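PDB 3EO4: uncharacterized protein MJ1062 from Methanocaldococcus jannaschii, which is of uncharacterised function, this chain being its C-terminal GNAT-type domain, which probably transfers acyl groups, while the whole protein may also have hexosyltransferase activity. Local coordinates for residues Tyr124-Glu133 with Gly153-Leu164. Numbering follows the deposited sequence.
Sequences YKKAHARILE and GRENEWIYEVNL
Arg130 and Glu157 meet on one face of an antiparallel strand pair and illustrate how a single carboxylate can tie a turn to a neighbouring strand. Followed outward, Arg130 begins with CB 3.9 Å from Glu157 OE2, and its CG then lies against Ile159 CD1. A bend at chi3 (70°) turns the guanidinium back over that same methyl: Ile159 CD1 sits 3.9 Å above the Arg130 guanidinium plane, over its centre. NE gives Glu157 OE1 only a weak bond, whereas Arg130 NH2 reaches Glu157 OE1 at 2.8 Å, the oxygen lying in the guanidinium plane but approached from above the carboxylate plane. Arg154 adds a side-on grip, NE to OE1 and NH2 to the syn lone pair of Glu157 OE2 at 2.6 Å, and its backbone N also donates to OE1. With CG trans to the backbone N (chi1 -171°) and an extended chain, Glu157 brings its carboxylate within reach of both guanidinium groups, which lie close beside each other and whose charge would probably stabilise the ionised form. A glutamine in place of Glu157 would probably leave the two neighbouring guanidinium groups without the negative charge they share, their like charges no longer offset.

The face carrying Ile131, Trp158 and Tyr160 is mainly aromatic and aliphatic. Ile131 CD1 makes an off-centre CH-pi contact, 4.1 Å from the centroid of the Tyr160 ring, and helix 136-144 packs against both residues. At the strand end, Trp158 NE1 donates within its ring plane to Glu133 OE2, 3.1 Å away. Reciprocal backbone bonds at Ala127-Val162, Ala129-Tyr160 and Ile131-Trp158 join strands 126-132 and 157-163, while Leu164 N binds Lys125 O. The last strand, 157-163, inserts between 126-132 and 148-150 after helix 136-144, the arrangement of the C-terminal part of the GNAT fold.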
loop_
_atom_site.group_PDB
_atom_site.type_symbol
_atom_site.label_atom_id
_atom_site.label_comp_id
_atom_site.label_asym_id
_atom_site.label_seq_id
_atom_site.Cartn_x
_atom_site.Cartn_y
_atom_site.Cartn_z
ATOM N N TYR A 124 10.560 29.677 9.303
ATOM C CA TYR A 124 9.295 29.939 8.617
ATOM C C TYR A 124 8.316 30.562 9.594
ATOM O O TYR A 124 8.348 30.270 10.787
ATOM C CB TYR A 124 8.698 28.655 8.006
ATOM C CG TYR A 124 9.509 28.159 6.836
ATOM C CD1 TYR A 124 9.285 28.680 5.538
ATOM C CD2 TYR A 124 10.508 27.174 7.004
ATOM C CE1 TYR A 124 10.017 28.228 4.446
ATOM C CE2 TYR A 124 11.245 26.713 5.906
ATOM C CZ TYR A 124 11.011 27.268 4.631
ATOM O OH TYR A 124 11.755 26.868 3.529
ATOM N N LYS A 125 7.441 31.410 9.081
ATOM C CA LYS A 125 6.447 32.098 9.904
ATOM C C LYS A 125 5.008 31.700 9.508
ATOM O O LYS A 125 4.072 31.935 10.275
ATOM C CB LYS A 125 6.656 33.628 9.851
ATOM C CG LYS A 125 8.064 34.159 10.315
ATOM C CD LYS A 125 8.282 34.050 11.847
ATOM C CE LYS A 125 9.418 34.962 12.399
ATOM N NZ LYS A 125 10.847 34.462 12.194
ATOM N N LYS A 126 4.844 31.100 8.318
ATOM C CA LYS A 126 3.544 30.603 7.831
ATOM C C LYS A 126 3.675 29.253 7.125
ATOM O O LYS A 126 4.778 28.878 6.680
ATOM C CB LYS A 126 2.896 31.557 6.813
ATOM C CG LYS A 126 3.310 32.970 6.903
ATOM C CD LYS A 126 3.137 33.658 5.567
ATOM C CE LYS A 126 2.732 35.102 5.781
ATOM N NZ LYS A 126 1.479 35.190 6.640
ATOM N N ALA A 127 2.525 28.571 6.990
ATOM C CA ALA A 127 2.406 27.311 6.270
ATOM C C ALA A 127 0.955 27.149 5.852
ATOM O O ALA A 127 0.059 27.760 6.456
ATOM C CB ALA A 127 2.867 26.099 7.133
ATOM N N HIS A 128 0.720 26.334 4.821
ATOM C CA HIS A 128 -0.638 26.101 4.357
ATOM C C HIS A 128 -0.882 24.663 3.942
ATOM O O HIS A 128 0.048 23.879 3.843
ATOM C CB HIS A 128 -1.035 27.092 3.240
ATOM C CG HIS A 128 -0.322 26.877 1.940
ATOM N ND1 HIS A 128 0.864 27.503 1.628
ATOM C CD2 HIS A 128 -0.652 26.142 0.853
ATOM C CE1 HIS A 128 1.245 27.147 0.414
ATOM N NE2 HIS A 128 0.341 26.323 -0.080
ATOM N N ALA A 129 -2.147 24.332 3.713
ATOM C CA ALA A 129 -2.562 23.012 3.220
ATOM C C ALA A 129 -3.604 23.263 2.122
ATOM O O ALA A 129 -4.347 24.224 2.206
ATOM C CB ALA A 129 -3.163 22.186 4.357
ATOM N N ARG A 130 -3.615 22.438 1.082
ATOM C CA ARG A 130 -4.652 22.499 0.037
ATOM C C ARG A 130 -5.568 21.316 0.290
ATOM O O ARG A 130 -5.093 20.179 0.381
ATOM C CB ARG A 130 -4.065 22.410 -1.395
ATOM C CG ARG A 130 -2.936 23.398 -1.686
ATOM C CD ARG A 130 -2.414 23.286 -3.150
ATOM N NE ARG A 130 -3.417 23.777 -4.072
ATOM C CZ ARG A 130 -3.320 24.867 -4.815
ATOM N NH1 ARG A 130 -2.219 25.620 -4.799
ATOM N NH2 ARG A 130 -4.341 25.187 -5.608
ATOM N N ILE A 131 -6.867 21.581 0.428
ATOM C CA ILE A 131 -7.801 20.525 0.817
ATOM C C ILE A 131 -9.056 20.515 -0.051
ATOM O O ILE A 131 -9.682 21.574 -0.293
ATOM C CB ILE A 131 -8.187 20.598 2.330
ATOM C CG1 ILE A 131 -6.947 20.783 3.236
ATOM C CG2 ILE A 131 -8.918 19.329 2.770
ATOM C CD1 ILE A 131 -7.287 21.121 4.715
ATOM N N LEU A 132 -9.421 19.326 -0.526
ATOM C CA LEU A 132 -10.693 19.179 -1.245
ATOM C C LEU A 132 -11.868 19.268 -0.268
ATOM O O LEU A 132 -11.793 18.769 0.876
ATOM C CB LEU A 132 -10.772 17.860 -1.999
ATOM C CG LEU A 132 -10.043 17.580 -3.302
ATOM C CD1 LEU A 132 -10.815 16.469 -3.945
ATOM C CD2 LEU A 132 -9.949 18.791 -4.273
ATOM N N GLU A 133 -12.917 19.932 -0.730
ATOM C CA GLU A 133 -14.126 20.166 0.028
ATOM C C GLU A 133 -14.690 18.911 0.678
ATOM O O GLU A 133 -15.321 19.015 1.728
ATOM C CB GLU A 133 -15.208 20.733 -0.881
ATOM C CG GLU A 133 -14.961 22.140 -1.286
ATOM C CD GLU A 133 -16.016 22.655 -2.225
ATOM O OE1 GLU A 133 -16.459 21.855 -3.082
ATOM O OE2 GLU A 133 -16.389 23.850 -2.117
ATOM N N GLY A 153 -8.552 27.256 -3.792
ATOM C CA GLY A 153 -7.483 26.670 -4.597
ATOM C C GLY A 153 -8.091 26.496 -5.984
ATOM O O GLY A 153 -8.782 27.381 -6.463
ATOM N N ARG A 154 -7.860 25.341 -6.603
ATOM C CA ARG A 154 -8.564 24.922 -7.825
ATOM C C ARG A 154 -9.993 24.465 -7.479
ATOM O O ARG A 154 -10.374 24.455 -6.296
ATOM C CB ARG A 154 -7.762 23.824 -8.533
ATOM C CG ARG A 154 -6.247 24.133 -8.588
ATOM C CD ARG A 154 -5.424 22.923 -8.925
ATOM N NE ARG A 154 -5.173 22.106 -7.739
ATOM C CZ ARG A 154 -4.234 21.167 -7.639
ATOM N NH1 ARG A 154 -3.447 20.880 -8.671
ATOM N NH2 ARG A 154 -4.090 20.500 -6.499
ATOM N N GLU A 155 -10.798 24.140 -8.495
ATOM C CA GLU A 155 -12.211 23.792 -8.286
ATOM C C GLU A 155 -12.379 22.840 -7.113
ATOM O O GLU A 155 -11.609 21.888 -6.984
ATOM C CB GLU A 155 -12.776 23.139 -9.541
ATOM C CG GLU A 155 -14.213 23.546 -9.856
ATOM C CD GLU A 155 -14.509 23.538 -11.348
ATOM O OE1 GLU A 155 -13.912 22.707 -12.075
ATOM O OE2 GLU A 155 -15.339 24.375 -11.804
ATOM N N ASN A 156 -13.366 23.100 -6.252
ATOM C CA ASN A 156 -13.646 22.252 -5.065
ATOM C C ASN A 156 -12.474 22.092 -4.058
ATOM O O ASN A 156 -12.488 21.198 -3.198
ATOM C CB ASN A 156 -14.154 20.856 -5.494
ATOM C CG ASN A 156 -15.485 20.895 -6.285
ATOM O OD1 ASN A 156 -15.977 19.845 -6.676
ATOM N ND2 ASN A 156 -16.049 22.090 -6.531
ATOM N N GLU A 157 -11.470 22.951 -4.191
ATOM C CA GLU A 157 -10.244 22.912 -3.391
ATOM C C GLU A 157 -10.063 24.255 -2.639
ATOM O O GLU A 157 -10.293 25.336 -3.207
ATOM C CB GLU A 157 -9.059 22.660 -4.322
ATOM C CG GLU A 157 -7.729 22.375 -3.658
ATOM C CD GLU A 157 -6.583 22.337 -4.664
ATOM O OE1 GLU A 157 -6.380 23.336 -5.378
ATOM O OE2 GLU A 157 -5.877 21.321 -4.730
ATOM N N TRP A 158 -9.652 24.169 -1.372
ATOM C CA TRP A 158 -9.493 25.331 -0.507
ATOM C C TRP A 158 -8.116 25.380 0.121
ATOM O O TRP A 158 -7.562 24.350 0.501
ATOM C CB TRP A 158 -10.523 25.280 0.624
ATOM C CG TRP A 158 -11.866 25.416 0.106
ATOM C CD1 TRP A 158 -12.723 24.414 -0.206
ATOM C CD2 TRP A 158 -12.513 26.635 -0.259
ATOM N NE1 TRP A 158 -13.884 24.929 -0.716
ATOM C CE2 TRP A 158 -13.780 26.295 -0.767
ATOM C CE3 TRP A 158 -12.150 27.988 -0.190
ATOM C CZ2 TRP A 158 -14.690 27.249 -1.197
ATOM C CZ3 TRP A 158 -13.057 28.942 -0.623
ATOM C CH2 TRP A 158 -14.313 28.564 -1.120
ATOM N N ILE A 159 -7.584 26.590 0.251
ATOM C CA ILE A 159 -6.343 26.806 0.981
ATOM C C ILE A 159 -6.693 27.222 2.399
ATOM O O ILE A 159 -7.584 28.075 2.599
ATOM C CB ILE A 159 -5.510 27.938 0.355
ATOM C CG1 ILE A 159 -5.526 27.857 -1.187
ATOM C CG2 ILE A 159 -4.113 27.996 0.981
ATOM C CD1 ILE A 159 -5.114 26.521 -1.747
ATOM N N TYR A 160 -5.995 26.595 3.344
ATOM C CA TYR A 160 -6.097 26.816 4.763
ATOM C C TYR A 160 -4.694 27.205 5.228
ATOM O O TYR A 160 -3.738 26.503 4.896
ATOM C CB TYR A 160 -6.487 25.502 5.461
ATOM C CG TYR A 160 -7.925 25.092 5.280
ATOM C CD1 TYR A 160 -8.824 25.236 6.318
ATOM C CD2 TYR A 160 -8.384 24.546 4.070
ATOM C CE1 TYR A 160 -10.151 24.882 6.165
ATOM C CE2 TYR A 160 -9.717 24.182 3.905
ATOM C CZ TYR A 160 -10.584 24.364 4.960
ATOM O OH TYR A 160 -11.886 24.000 4.842
ATOM N N GLU A 161 -4.565 28.297 5.991
ATOM C CA GLU A 161 -3.246 28.819 6.370
ATOM C C GLU A 161 -3.121 28.934 7.862
ATOM O O GLU A 161 -4.122 29.081 8.568
ATOM C CB GLU A 161 -2.962 30.189 5.755
ATOM C CG GLU A 161 -3.173 30.244 4.267
ATOM C CD GLU A 161 -2.480 31.425 3.579
ATOM O OE1 GLU A 161 -2.330 31.361 2.333
ATOM O OE2 GLU A 161 -2.082 32.407 4.266
ATOM N N VAL A 162 -1.886 28.892 8.340
ATOM C CA VAL A 162 -1.623 29.058 9.754
ATOM C C VAL A 162 -0.370 29.915 9.922
ATOM O O VAL A 162 0.548 29.877 9.076
ATOM C CB VAL A 162 -1.438 27.677 10.455
ATOM C CG1 VAL A 162 -0.012 27.156 10.294
ATOM C CG2 VAL A 162 -1.858 27.734 11.923
ATOM N N ASN A 163 -0.357 30.699 10.994
ATOM C CA ASN A 163 0.847 31.399 11.451
ATOM C C ASN A 163 1.538 30.493 12.431
ATOM O O ASN A 163 0.898 29.934 13.322
ATOM C CB ASN A 163 0.519 32.729 12.121
ATOM C CG ASN A 163 -0.072 33.726 11.159
ATOM O OD1 ASN A 163 -1.200 34.155 11.316
ATOM N ND2 ASN A 163 0.684 34.078 10.136
ATOM N N LEU A 164 2.840 30.341 12.234
ATOM C CA LEU A 164 3.676 29.435 13.010
ATOM C C LEU A 164 4.105 30.039 14.349
ATOM O O LEU A 164 4.104 29.370 15.400
ATOM C CB LEU A 164 4.908 29.075 12.175
ATOM C CG LEU A 164 4.884 27.749 11.415
ATOM C CD1 LEU A 164 3.483 27.248 11.120
ATOM C CD2 LEU A 164 5.732 27.848 10.148
ATOM O OXT LEU A 164 4.477 31.218 14.405
#